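Local coordinates for protein ATP-dependent RNA helicase HrpB (Escherichia coli, PDB 6EUD) that hydrolyses ATP to ADP and phosphate as a DExH-box NTPase of RNA-helicase type that binds single-stranded RNA, at residues A[25-30]-A[155-160]; A[34-39]-A[124-129]; A[56-61]-A[99-104]. All coordinates share one frame; numbering follows the deposited sequence.

Contact 1: residues A[25-30]-A[155-160]; sequences QVLLSA and LLIMSA
Leu-28 and Met-158 form the apolar centre, lying side by side and pointing the same way, with CD2 of Leu-28 at 3.8 Å from CG of Met-158. The methionine chain runs extended beyond CG, which keeps its CE at 4.1 Å from the same Leu-28 CD2. On the same face Leu-156 brings its CD1 toward the partner strand, 3.3 Å from Val-26 O, with Leu-28 CB and Val-26 CG1 a little farther off. On the other face, CD1 of Leu-27 lies 3.4 Å from Ile-157 O and, more loosely, near CG2 of Ile-157.

The side chains alternate between the faces because both strands are extended; the strands run parallel, their axes 4.7 Å apart and inclined at 22°, so that Leu-28 pairs with Met-158 and Leu-27 with Ile-157. Five backbone hydrogen bonds pass between them, among them Leu-28 N to Ile-157 O and Ser-159 N to Leu-28 O, both 2.7 Å long and nearly straight at 170°. The final one, Ala-30 N to Ser-159 O, stretches to 3.1 Å where the strands end.

At that polar end, Ser-29 OG is shared between the carbonyls of Leu-162, its main partner, and Thr-161. Ser-159, Ala-160 and Thr-161 spell the SAT sequence of helicase motif III, whereas Ala-30 opens the predicted ATP-binding loop, so the pairing brings both motifs side by side at the C-terminal ends of the two strands. At the other end Gln-25 gives its NE2 to Gln-146.

Strand 154-159 is an interior strand, between 26-29 and 120-125, and strand 176-178 pairs with the far side of 26-29. Helix 40-45 covers the Leu-28, Leu-156 and Met-158 face through Leu-40 and Leu-44, while helix 133-145 covers Ile-157 through Leu-139.

Contact 2: residues A[34-39]-A[124-129]; sequences AGKSTW and ILDEFH
Lys-36 NZ is gripped by two carboxylates, from Glu-127 and Asp-126. This is the meeting of the P-loop (Walker A, helicase motif I) with the DEFH box (Walker B, motif II), the core of the predicted ATP site. The tighter salt bridge joins Lys-36 NZ to Glu-127 OE2 at 2.7 Å; the one from Lys-36 NZ to Asp-126 OD2, at 3.3 Å, is weak as a hydrogen bond. Because NZ meets one oxygen from each of two acids, the three residues form a salt-bridge network; both acidic side chains cross the lysine chain at a slant.

The lysine reaches across because its chain is extended as far as CE and then bends, chi4 of 58° setting NZ aside from the line of the chain. Glu-127 bends as well, at chi2 (-62°), which sets CD toward the lysine; OE2 is the nearer oxygen.

Beside this network Ser-37 OG donates to Asp-126 OD1 over 2.9 Å, meeting that oxygen on its syn side and 19° out of the carboxylate plane. Asp-126 thus divides its oxygens, OD1 for the serine and OD2 for the lysine. An alanine here would probably leave Ser-37 OG without this acceptor and Lys-36 NZ held from the DEFH box by Glu-127 alone, freer to turn.

In related P-loop NTPases the lysine contacts the nucleotide phosphates, and the serine and aspartate help to hold magnesium; the arrangement is consistent with those roles. The last residue of the box, His-129, reaches the second helicase domain by a hydrogen bond between NE2 and Thr-280 OG1. One face of its ring carries the carbonyl oxygen of Glu-127, 4.0 Å above the plane of the His-129 ring and offset toward the rim.

Contact 3: residues A[56-61]-A[99-104]; sequences LLEPRR and LEVVTE
Leu-56 and Val-101 pair in parallel within the sheet of the RecA-like domain, where strand 99-102 lies between 53-57 and 83-87. Three backbone hydrogen bonds hold the register. Two are Leu-56 N to Glu-100 O, at 2.7 Å, and Glu-58 N to Val-102 O, at 2.8 Å; in the third, Val-102 N meets Leu-56 O from above the carbonyl plane.

The apolar contacts divide between the faces. The Leu-56 and Val-101 side chains lie side by side, CD2 of the first 4.1 Å from CG2 of the second, and Val-101 CG1 touches the aliphatic part of Glu-58 at CG, 3.6 Å away. On the other face the Leu-57 and Val-102 side chains cross at about a right angle.

Past the strands, side chains take over. Thr-103 holds OG1 anti to its backbone N (chi1 -179°) and donates at 2.9 Å to Glu-58 O, two residues before Arg-60, the N-cap of helix 61-74. Pro-59 to Arg-61 belong to motif Ia, and Thr-103 and Glu-104 to motif Ib, which probably contact RNA as in DEAH relatives.

Glu-104 OE2 accepts from Arg-88 N, while its OE1 sits 3.1 Å from Arg-61 NH1, a charge-only salt bridge with the carboxylate turned 82° from the guanidinium plane.

How the contacts relate
All three contacts reach one sheet of the first helicase domain, whose neighbouring strands run 99-102, 53-57, 120-125, 154-159 and 26-29; contacts 1 and 3 pair its strands, and contact 2 joins the loop 34-39 to the end of strand 120-125. Along the chain contact 3 is nested inside contact 2, and that inside contact 1. The centre of contact 2 is 8 Å from that of contact 1 and 11 Å from that of contact 3. Strand 120-125 joins it to both, with probable hydrogen bonds from Leu-125 to Leu-156 and from Leu-57 to Ile-124. The sheet thereby brings P-loop, DEFH box, SAT sequence and probable RNA-contacting motifs together along its C-terminal strand ends.

Contact 1: residues A[25-30]-A[155-160]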
ATOM      1  N   GLN A  25       7.173   4.300  28.695  1.00 72.98           N
ATOM      2  CA  GLN A  25       5.921   3.826  28.112  1.00 70.55           C
ATOM      3  C   GLN A  25       5.241   2.815  29.044  1.00 72.12           C
ATOM      4  O   GLN A  25       5.897   1.967  29.655  1.00 73.58           O
ATOM      5  CB  GLN A  25       6.151   3.196  26.731  1.00 65.56           C
ATOM      6  CG  GLN A  25       6.806   4.110  25.726  1.00 63.68           C
ATOM      7  CD  GLN A  25       8.308   4.194  25.936  1.00 69.33           C
ATOM      8  OE1 GLN A  25       8.938   3.240  26.401  1.00 74.68           O
ATOM      9  NE2 GLN A  25       8.880   5.353  25.645  1.00 68.40           N
ATOM     10  N   VAL A  26       3.923   2.922  29.156  1.00 73.55           N
ATOM     11  CA  VAL A  26       3.138   1.959  29.908  1.00 73.38           C
ATOM     12  C   VAL A  26       1.988   1.437  29.056  1.00 73.17           C
ATOM     13  O   VAL A  26       1.212   2.217  28.511  1.00 77.93           O
ATOM     14  CB  VAL A  26       2.576   2.569  31.193  1.00 78.03           C
ATOM     15  CG1 VAL A  26       1.634   1.591  31.865  1.00 79.90           C
ATOM     16  CG2 VAL A  26       3.706   2.946  32.129  1.00 82.83           C
ATOM     17  N   LEU A  27       1.887   0.118  28.938  1.00 68.58           N
ATOM     18  CA  LEU A  27       0.809  -0.505  28.175  1.00 64.35           C
ATOM     19  C   LEU A  27      -0.324  -1.005  29.086  1.00 63.14           C
ATOM     20  O   LEU A  27      -0.099  -1.817  29.990  1.00 63.89           O
ATOM     21  CB  LEU A  27       1.370  -1.652  27.332  1.00 70.58           C
ATOM     22  CG  LEU A  27       0.361  -2.591  26.662  1.00 82.41           C
ATOM     23  CD1 LEU A  27      -0.634  -1.829  25.780  1.00 84.83           C
ATOM     24  CD2 LEU A  27       1.074  -3.678  25.862  1.00 87.58           C
ATOM     25  N   LEU A  28      -1.538  -0.504  28.861  1.00 51.03           N
ATOM     26  CA  LEU A  28      -2.699  -0.931  29.643  1.00 60.43           C
ATOM     27  C   LEU A  28      -3.731  -1.670  28.796  1.00 60.33           C
ATOM     28  O   LEU A  28      -4.162  -1.195  27.744  1.00 60.15           O
ATOM     29  CB  LEU A  28      -3.379   0.258  30.326  1.00 59.71           C
ATOM     30  CG  LEU A  28      -4.718  -0.085  30.999  1.00 61.12           C
ATOM     31  CD1 LEU A  28      -4.545  -0.885  32.299  1.00 59.29           C
ATOM     32  CD2 LEU A  28      -5.552   1.150  31.230  1.00 57.01           C
ATOM     33  N   SER A  29      -4.119  -2.839  29.287  1.00 62.02           N
ATOM     34  CA  SER A  29      -5.137  -3.666  28.666  1.00 61.24           C
ATOM     35  C   SER A  29      -6.332  -3.820  29.619  1.00 62.71           C
ATOM     36  O   SER A  29      -6.163  -4.143  30.795  1.00 62.26           O
ATOM     37  CB  SER A  29      -4.539  -5.019  28.294  1.00 63.59           C
ATOM     38  OG  SER A  29      -5.532  -5.907  27.837  1.00 70.08           O
ATOM     39  N   ALA A  30      -7.531  -3.559  29.109  1.00 67.54           N
ATOM     40  CA  ALA A  30      -8.753  -3.594  29.907  1.00 77.99           C
ATOM     41  C   ALA A  30      -9.976  -3.565  28.997  1.00 87.97           C
ATOM     42  O   ALA A  30      -9.972  -2.848  27.996  1.00 87.63           O
ATOM     43  CB  ALA A  30      -8.790  -2.422  30.879  1.00 75.97           C
ATOM     44  N   LEU A 155       3.910   8.015  28.723  1.00 67.13           N
ATOM     45  CA  LEU A 155       3.059   7.566  27.623  1.00 65.14           C
ATOM     46  C   LEU A 155       2.211   6.345  27.989  1.00 62.95           C
ATOM     47  O   LEU A 155       2.745   5.265  28.283  1.00 61.63           O
ATOM     48  CB  LEU A 155       3.932   7.260  26.397  1.00 65.91           C
ATOM     49  CG  LEU A 155       3.253   6.966  25.069  1.00 64.02           C
ATOM     50  CD1 LEU A 155       2.404   8.152  24.689  1.00 67.59           C
ATOM     51  CD2 LEU A 155       4.294   6.677  24.012  1.00 61.84           C
ATOM     52  N   LEU A 156       0.889   6.516  27.962  1.00 60.03           N
ATOM     53  CA  LEU A 156      -0.017   5.412  28.262  1.00 58.30           C
ATOM     54  C   LEU A 156      -0.769   4.884  27.037  1.00 55.77           C
ATOM     55  O   LEU A 156      -1.590   5.574  26.433  1.00 54.65           O
ATOM     56  CB  LEU A 156      -1.029   5.832  29.324  1.00 61.83           C
ATOM     57  CG  LEU A 156      -2.037   4.740  29.707  1.00 60.30           C
ATOM     58  CD1 LEU A 156      -1.315   3.469  30.150  1.00 60.74           C
ATOM     59  CD2 LEU A 156      -2.926   5.244  30.816  1.00 59.05           C
ATOM     60  N   ILE A 157      -0.513   3.635  26.690  1.00 53.83           N
ATOM     61  CA  ILE A 157      -1.209   3.034  25.568  1.00 51.41           C
ATOM     62  C   ILE A 157      -2.277   2.080  26.083  1.00 56.14           C
ATOM     63  O   ILE A 157      -1.977   1.110  26.785  1.00 57.11           O
ATOM     64  CB  ILE A 157      -0.226   2.314  24.636  1.00 47.68           C
ATOM     65  CG1 ILE A 157       0.838   3.309  24.178  1.00 48.23           C
ATOM     66  CG2 ILE A 157      -0.951   1.704  23.442  1.00 36.15           C
ATOM     67  CD1 ILE A 157       1.924   2.709  23.345  1.00 51.78           C
ATOM     68  N   MET A 158      -3.528   2.383  25.750  1.00 55.03           N
ATOM     69  CA  MET A 158      -4.664   1.595  26.213  1.00 52.23           C
ATOM     70  C   MET A 158      -5.240   0.756  25.093  1.00 51.73           C
ATOM     71  O   MET A 158      -5.647   1.265  24.047  1.00 50.35           O
ATOM     72  CB  MET A 158      -5.766   2.489  26.772  1.00 54.82           C
ATOM     73  CG  MET A 158      -5.416   3.268  28.033  1.00 61.28           C
ATOM     74  SD  MET A 158      -6.867   4.194  28.564  1.00 80.52           S
ATOM     75  CE  MET A 158      -6.238   5.021  30.006  1.00 83.51           C
ATOM     76  N   SER A 159      -5.292  -0.540  25.339  1.00 54.37           N
ATOM     77  CA  SER A 159      -5.861  -1.480  24.404  1.00 54.53           C
ATOM     78  C   SER A 159      -7.005  -2.225  25.098  1.00 60.89           C
ATOM     79  O   SER A 159      -6.954  -2.473  26.308  1.00 61.04           O
ATOM     80  CB  SER A 159      -4.777  -2.432  23.915  1.00 52.80           C
ATOM     81  OG  SER A 159      -5.280  -3.420  23.041  1.00 53.86           O
ATOM     82  N   ALA A 160      -8.046  -2.566  24.345  1.00 61.76           N
ATOM     83  CA  ALA A 160      -9.177  -3.285  24.919  1.00 61.41           C
ATOM     84  C   ALA A 160      -9.051  -4.802  24.740  1.00 61.53           C
ATOM     85  O   ALA A 160      -9.842  -5.562  25.301  1.00 62.27           O
ATOM     86  CB  ALA A 160     -10.497  -2.782  24.313  1.00 61.28           C
TER

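Contact 2: residues A[34-39]-A[124-129]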
ATOM      1  N   ALA A  34     -15.093  -1.121  31.149  1.00102.25           N
ATOM      2  CA  ALA A  34     -14.491  -1.160  32.476  1.00102.43           C
ATOM      3  C   ALA A  34     -14.242   0.249  33.004  1.00105.82           C
ATOM      4  O   ALA A  34     -14.013   0.439  34.198  1.00108.17           O
ATOM      5  CB  ALA A  34     -13.193  -1.964  32.449  1.00 98.60           C
ATOM      6  N   GLY A  35     -14.294   1.234  32.113  1.00105.40           N
ATOM      7  CA  GLY A  35     -14.140   2.620  32.510  1.00104.67           C
ATOM      8  C   GLY A  35     -12.736   3.151  32.301  1.00100.18           C
ATOM      9  O   GLY A  35     -12.363   4.176  32.874  1.00100.47           O
ATOM     10  N   LYS A  36     -11.951   2.459  31.479  1.00 94.76           N
ATOM     11  CA  LYS A  36     -10.571   2.872  31.233  1.00 88.27           C
ATOM     12  C   LYS A  36     -10.524   4.249  30.573  1.00 83.90           C
ATOM     13  O   LYS A  36      -9.548   4.982  30.717  1.00 79.05           O
ATOM     14  CB  LYS A  36      -9.839   1.843  30.366  1.00 84.96           C
ATOM     15  CG  LYS A  36     -10.476   1.597  29.006  1.00 84.33           C
ATOM     16  CD  LYS A  36      -9.635   0.648  28.158  1.00 80.94           C
ATOM     17  CE  LYS A  36     -10.363   0.253  26.880  1.00 74.98           C
ATOM     18  NZ  LYS A  36     -10.710   1.443  26.073  1.00 69.53           N
ATOM     19  N   SER A  37     -11.600   4.594  29.869  1.00 83.00           N
ATOM     20  CA  SER A  37     -11.716   5.866  29.165  1.00 79.24           C
ATOM     21  C   SER A  37     -12.492   6.906  29.981  1.00 85.33           C
ATOM     22  O   SER A  37     -12.126   8.088  30.031  1.00 84.48           O
ATOM     23  CB  SER A  37     -12.408   5.653  27.814  1.00 72.07           C
ATOM     24  OG  SER A  37     -11.910   4.499  27.160  1.00 66.75           O
ATOM     25  N   THR A  38     -13.567   6.450  30.620  1.00 89.13           N
ATOM     26  CA  THR A  38     -14.514   7.331  31.288  1.00 92.91           C
ATOM     27  C   THR A  38     -14.227   7.491  32.778  1.00 93.31           C
ATOM     28  O   THR A  38     -15.054   8.008  33.534  1.00 93.53           O
ATOM     29  CB  THR A  38     -15.952   6.814  31.110  1.00 97.00           C
ATOM     30  OG1 THR A  38     -16.011   5.427  31.470  1.00 95.60           O
ATOM     31  CG2 THR A  38     -16.395   6.978  29.663  1.00 95.92           C
ATOM     32  N   TRP A  39     -13.054   7.049  33.205  1.00 90.99           N
ATOM     33  CA  TRP A  39     -12.692   7.194  34.600  1.00 92.22           C
ATOM     34  C   TRP A  39     -11.212   7.444  34.738  1.00 88.57           C
ATOM     35  O   TRP A  39     -10.806   8.519  35.165  1.00 89.59           O
ATOM     36  CB  TRP A  39     -13.091   5.953  35.400  1.00 93.04           C
ATOM     37  CG  TRP A  39     -13.023   6.153  36.877  1.00 93.33           C
ATOM     38  CD1 TRP A  39     -13.912   6.842  37.642  1.00 95.91           C
ATOM     39  CD2 TRP A  39     -12.025   5.647  37.775  1.00 95.60           C
ATOM     40  NE1 TRP A  39     -13.530   6.806  38.959  1.00101.13           N
ATOM     41  CE2 TRP A  39     -12.377   6.074  39.071  1.00 99.35           C
ATOM     42  CE3 TRP A  39     -10.869   4.874  37.612  1.00 94.53           C
ATOM     43  CZ2 TRP A  39     -11.613   5.757  40.200  1.00 99.02           C
ATOM     44  CZ3 TRP A  39     -10.110   4.557  38.743  1.00 94.58           C
ATOM     45  CH2 TRP A  39     -10.487   5.001  40.014  1.00 95.78           C
ATOM     46  N   ILE A 124      -2.056   9.798  26.306  1.00 66.79           N
ATOM     47  CA  ILE A 124      -2.768   8.525  26.306  1.00 67.94           C
ATOM     48  C   ILE A 124      -3.369   8.204  24.936  1.00 65.34           C
ATOM     49  O   ILE A 124      -4.172   8.976  24.407  1.00 67.32           O
ATOM     50  CB  ILE A 124      -3.893   8.519  27.347  1.00 76.15           C
ATOM     51  CG1 ILE A 124      -3.364   8.993  28.704  1.00 80.93           C
ATOM     52  CG2 ILE A 124      -4.524   7.130  27.441  1.00 75.93           C
ATOM     53  CD1 ILE A 124      -4.432   9.115  29.760  1.00 85.12           C
ATOM     54  N   LEU A 125      -2.971   7.061  24.374  1.00 57.93           N
ATOM     55  CA  LEU A 125      -3.490   6.584  23.098  1.00 52.59           C
ATOM     56  C   LEU A 125      -4.555   5.519  23.333  1.00 54.30           C
ATOM     57  O   LEU A 125      -4.239   4.363  23.626  1.00 53.33           O
ATOM     58  CB  LEU A 125      -2.367   6.019  22.227  1.00 51.60           C
ATOM     59  CG  LEU A 125      -1.167   6.925  21.947  1.00 40.52           C
ATOM     60  CD1 LEU A 125      -0.156   6.198  21.095  1.00 38.49           C
ATOM     61  CD2 LEU A 125      -1.624   8.189  21.268  1.00 40.91           C
ATOM     62  N   ASP A 126      -5.817   5.909  23.189  1.00 53.52           N
ATOM     63  CA  ASP A 126      -6.917   5.026  23.529  1.00 57.12           C
ATOM     64  C   ASP A 126      -7.363   4.184  22.330  1.00 54.64           C
ATOM     65  O   ASP A 126      -7.116   4.550  21.189  1.00 52.74           O
ATOM     66  CB  ASP A 126      -8.083   5.850  24.089  1.00 63.20           C
ATOM     67  CG  ASP A 126      -9.049   5.016  24.894  1.00 69.62           C
ATOM     68  OD1 ASP A 126     -10.230   5.400  24.975  1.00 73.55           O
ATOM     69  OD2 ASP A 126      -8.632   3.968  25.438  1.00 73.45           O
ATOM     70  N   GLU A 127      -8.020   3.060  22.614  1.00 58.74           N
ATOM     71  CA  GLU A 127      -8.481   2.113  21.599  1.00 61.09           C
ATOM     72  C   GLU A 127      -7.361   1.755  20.628  1.00 53.98           C
ATOM     73  O   GLU A 127      -7.569   1.697  19.423  1.00 53.06           O
ATOM     74  CB  GLU A 127      -9.688   2.680  20.846  1.00 70.70           C
ATOM     75  CG  GLU A 127     -10.753   3.274  21.766  1.00 87.95           C
ATOM     76  CD  GLU A 127     -11.366   2.253  22.724  1.00102.79           C
ATOM     77  OE1 GLU A 127     -11.520   1.074  22.340  1.00111.32           O
ATOM     78  OE2 GLU A 127     -11.695   2.629  23.871  1.00112.02           O
ATOM     79  N   PHE A 128      -6.171   1.502  21.165  1.00 50.21           N
ATOM     80  CA  PHE A 128      -5.000   1.259  20.324  1.00 46.61           C
ATOM     81  C   PHE A 128      -5.093  -0.031  19.498  1.00 43.95           C
ATOM     82  O   PHE A 128      -4.456  -0.158  18.456  1.00 45.97           O
ATOM     83  CB  PHE A 128      -3.721   1.211  21.166  1.00 44.79           C
ATOM     84  CG  PHE A 128      -2.473   1.233  20.332  1.00 41.69           C
ATOM     85  CD1 PHE A 128      -1.811   0.060  20.007  1.00 40.38           C
ATOM     86  CD2 PHE A 128      -1.987   2.436  19.832  1.00 41.17           C
ATOM     87  CE1 PHE A 128      -0.680   0.085  19.202  1.00 35.57           C
ATOM     88  CE2 PHE A 128      -0.855   2.465  19.035  1.00 38.53           C
ATOM     89  CZ  PHE A 128      -0.206   1.276  18.723  1.00 36.16           C
ATOM     90  N   HIS A 129      -5.878  -0.984  19.974  1.00 42.36           N
ATOM     91  CA  HIS A 129      -6.046  -2.261  19.300  1.00 45.94           C
ATOM     92  C   HIS A 129      -6.643  -2.124  17.892  1.00 49.46           C
ATOM     93  O   HIS A 129      -6.561  -3.057  17.096  1.00 48.53           O
ATOM     94  CB  HIS A 129      -6.941  -3.156  20.135  1.00 45.66           C
ATOM     95  CG  HIS A 129      -8.278  -2.552  20.391  1.00 51.68           C
ATOM     96  ND1 HIS A 129      -8.515  -1.692  21.443  1.00 53.90           N
ATOM     97  CD2 HIS A 129      -9.438  -2.636  19.700  1.00 54.28           C
ATOM     98  CE1 HIS A 129      -9.773  -1.291  21.399  1.00 56.72           C
ATOM     99  NE2 HIS A 129     -10.355  -1.853  20.355  1.00 56.11           N
TER

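Contact 3: residues A[56-61]-A[99-104]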
ATOM      1  N   LEU A  56      -5.572  12.866  25.479  1.00 69.85           N
ATOM      2  CA  LEU A  56      -6.270  11.605  25.259  1.00 66.56           C
ATOM      3  C   LEU A  56      -6.783  11.505  23.828  1.00 66.31           C
ATOM      4  O   LEU A  56      -7.809  12.116  23.487  1.00 66.43           O
ATOM      5  CB  LEU A  56      -7.432  11.460  26.239  1.00 68.94           C
ATOM      6  CG  LEU A  56      -8.253  10.176  26.135  1.00 66.97           C
ATOM      7  CD1 LEU A  56      -7.370   8.959  26.373  1.00 64.22           C
ATOM      8  CD2 LEU A  56      -9.405  10.204  27.117  1.00 67.85           C
ATOM      9  N   LEU A  57      -6.063  10.735  23.003  1.00 63.60           N
ATOM     10  CA  LEU A  57      -6.429  10.516  21.598  1.00 59.27           C
ATOM     11  C   LEU A  57      -7.548   9.502  21.482  1.00 56.81           C
ATOM     12  O   LEU A  57      -7.477   8.430  22.080  1.00 52.73           O
ATOM     13  CB  LEU A  57      -5.224  10.037  20.776  1.00 56.72           C
ATOM     14  CG  LEU A  57      -5.530   9.665  19.312  1.00 53.32           C
ATOM     15  CD1 LEU A  57      -5.999  10.887  18.537  1.00 54.94           C
ATOM     16  CD2 LEU A  57      -4.335   9.019  18.607  1.00 48.19           C
ATOM     17  N   GLU A  58      -8.576   9.839  20.707  1.00 59.77           N
ATOM     18  CA  GLU A  58      -9.666   8.913  20.424  1.00 61.97           C
ATOM     19  C   GLU A  58      -9.775   8.701  18.916  1.00 63.96           C
ATOM     20  O   GLU A  58      -9.545   9.623  18.149  1.00 63.73           O
ATOM     21  CB  GLU A  58     -10.979   9.442  21.006  1.00 67.43           C
ATOM     22  CG  GLU A  58     -10.972   9.598  22.530  1.00 69.55           C
ATOM     23  CD  GLU A  58     -10.918   8.265  23.265  1.00 67.36           C
ATOM     24  OE1 GLU A  58     -11.376   7.256  22.686  1.00 66.10           O
ATOM     25  OE2 GLU A  58     -10.428   8.228  24.420  1.00 66.82           O
ATOM     26  N   PRO A  59     -10.135   7.482  18.487  1.00 68.55           N
ATOM     27  CA  PRO A  59     -10.066   7.112  17.065  1.00 64.82           C
ATOM     28  C   PRO A  59     -11.063   7.858  16.187  1.00 67.08           C
ATOM     29  O   PRO A  59     -10.730   8.174  15.058  1.00 69.50           O
ATOM     30  CB  PRO A  59     -10.387   5.622  17.077  1.00 68.42           C
ATOM     31  CG  PRO A  59     -11.266   5.447  18.300  1.00 74.32           C
ATOM     32  CD  PRO A  59     -10.759   6.430  19.313  1.00 70.50           C
ATOM     33  N   ARG A  60     -12.267   8.123  16.671  1.00 73.54           N
ATOM     34  CA  ARG A  60     -13.219   8.891  15.872  1.00 84.56           C
ATOM     35  C   ARG A  60     -13.831  10.036  16.647  1.00 93.98           C
ATOM     36  O   ARG A  60     -13.709  10.104  17.871  1.00 97.87           O
ATOM     37  CB  ARG A  60     -14.334   8.001  15.341  1.00 87.75           C
ATOM     38  CG  ARG A  60     -13.903   7.062  14.232  1.00 89.00           C
ATOM     39  CD  ARG A  60     -14.832   5.864  14.201  1.00 91.64           C
ATOM     40  NE  ARG A  60     -14.919   5.252  15.524  1.00 91.02           N
ATOM     41  CZ  ARG A  60     -14.137   4.261  15.938  1.00 88.06           C
ATOM     42  NH1 ARG A  60     -13.217   3.759  15.122  1.00 83.42           N
ATOM     43  NH2 ARG A  60     -14.276   3.766  17.161  1.00 89.81           N
ATOM     44  N   ARG A  61     -14.501  10.923  15.920  1.00101.02           N
ATOM     45  CA  ARG A  61     -15.121  12.104  16.507  1.00110.53           C
ATOM     46  C   ARG A  61     -16.164  11.732  17.557  1.00114.32           C
ATOM     47  O   ARG A  61     -16.267  12.365  18.608  1.00117.54           O
ATOM     48  CB  ARG A  61     -15.769  12.954  15.412  1.00117.55           C
ATOM     49  CG  ARG A  61     -15.989  14.421  15.763  1.00123.33           C
ATOM     50  CD  ARG A  61     -16.645  15.125  14.600  1.00129.35           C
ATOM     51  NE  ARG A  61     -17.424  14.168  13.817  1.00134.19           N
ATOM     52  CZ  ARG A  61     -17.481  14.143  12.488  1.00137.31           C
ATOM     53  NH1 ARG A  61     -16.799  15.029  11.771  1.00137.35           N
ATOM     54  NH2 ARG A  61     -18.222  13.229  11.872  1.00138.96           N
ATOM     55  N   LEU A  99      -6.777  18.201  30.827  1.00103.29           N
ATOM     56  CA  LEU A  99      -7.011  16.959  30.107  1.00 96.69           C
ATOM     57  C   LEU A  99      -7.768  17.259  28.823  1.00 92.87           C
ATOM     58  O   LEU A  99      -8.942  17.635  28.857  1.00 96.60           O
ATOM     59  CB  LEU A  99      -7.791  15.971  30.986  1.00 98.53           C
ATOM     60  CG  LEU A  99      -8.038  14.518  30.563  1.00 93.16           C
ATOM     61  CD1 LEU A  99      -9.251  14.392  29.651  1.00 93.08           C
ATOM     62  CD2 LEU A  99      -6.813  13.929  29.905  1.00 88.82           C
ATOM     63  N   GLU A 100      -7.092  17.099  27.692  1.00 85.96           N
ATOM     64  CA  GLU A 100      -7.714  17.331  26.398  1.00 82.30           C
ATOM     65  C   GLU A 100      -7.967  15.999  25.688  1.00 79.76           C
ATOM     66  O   GLU A 100      -7.116  15.109  25.695  1.00 76.02           O
ATOM     67  CB  GLU A 100      -6.842  18.261  25.550  1.00 77.14           C
ATOM     68  CG  GLU A 100      -6.677  19.651  26.157  1.00 84.08           C
ATOM     69  CD  GLU A 100      -5.819  20.590  25.312  1.00 89.94           C
ATOM     70  OE1 GLU A 100      -5.210  20.125  24.328  1.00 87.62           O
ATOM     71  OE2 GLU A 100      -5.753  21.800  25.633  1.00 95.92           O
ATOM     72  N   VAL A 101      -9.153  15.863  25.101  1.00 81.02           N
ATOM     73  CA  VAL A 101      -9.533  14.647  24.390  1.00 78.24           C
ATOM     74  C   VAL A 101      -9.614  14.944  22.901  1.00 78.16           C
ATOM     75  O   VAL A 101     -10.598  15.500  22.427  1.00 79.52           O
ATOM     76  CB  VAL A 101     -10.887  14.082  24.878  1.00 79.87           C
ATOM     77  CG1 VAL A 101     -11.166  12.734  24.227  1.00 74.71           C
ATOM     78  CG2 VAL A 101     -10.901  13.953  26.400  1.00 82.12           C
ATOM     79  N   VAL A 102      -8.578  14.552  22.167  1.00 75.06           N
ATOM     80  CA  VAL A 102      -8.432  14.948  20.772  1.00 72.90           C
ATOM     81  C   VAL A 102      -8.726  13.805  19.799  1.00 70.98           C
ATOM     82  O   VAL A 102      -8.745  12.635  20.189  1.00 72.70           O
ATOM     83  CB  VAL A 102      -7.010  15.484  20.512  1.00 69.60           C
ATOM     84  CG1 VAL A 102      -6.695  16.619  21.477  1.00 72.44           C
ATOM     85  CG2 VAL A 102      -5.981  14.369  20.658  1.00 64.25           C
ATOM     86  N   THR A 103      -8.953  14.162  18.536  1.00 67.49           N
ATOM     87  CA  THR A 103      -9.201  13.201  17.460  1.00 64.83           C
ATOM     88  C   THR A 103      -9.063  13.829  16.079  1.00 65.63           C
ATOM     89  O   THR A 103      -8.800  15.020  15.958  1.00 71.62           O
ATOM     90  CB  THR A 103     -10.597  12.610  17.534  1.00 68.49           C
ATOM     91  OG1 THR A 103     -10.762  11.664  16.467  1.00 67.19           O
ATOM     92  CG2 THR A 103     -11.627  13.719  17.373  1.00 72.44           C
ATOM     93  N   GLU A 104      -9.265  13.019  15.042  1.00 61.99           N
ATOM     94  CA  GLU A 104      -9.223  13.477  13.652  1.00 63.56           C
ATOM     95  C   GLU A 104      -7.922  14.191  13.256  1.00 61.89           C
ATOM     96  O   GLU A 104      -7.962  15.248  12.614  1.00 64.99           O
ATOM     97  CB  GLU A 104     -10.406  14.404  13.371  1.00 69.14           C
ATOM     98  CG  GLU A 104     -11.740  13.702  13.417  1.00 75.51           C
ATOM     99  CD  GLU A 104     -12.905  14.643  13.203  1.00 79.89           C
ATOM    100  OE1 GLU A 104     -13.854  14.228  12.512  1.00 81.87           O
ATOM    101  OE2 GLU A 104     -12.877  15.783  13.720  1.00 80.40           O
TER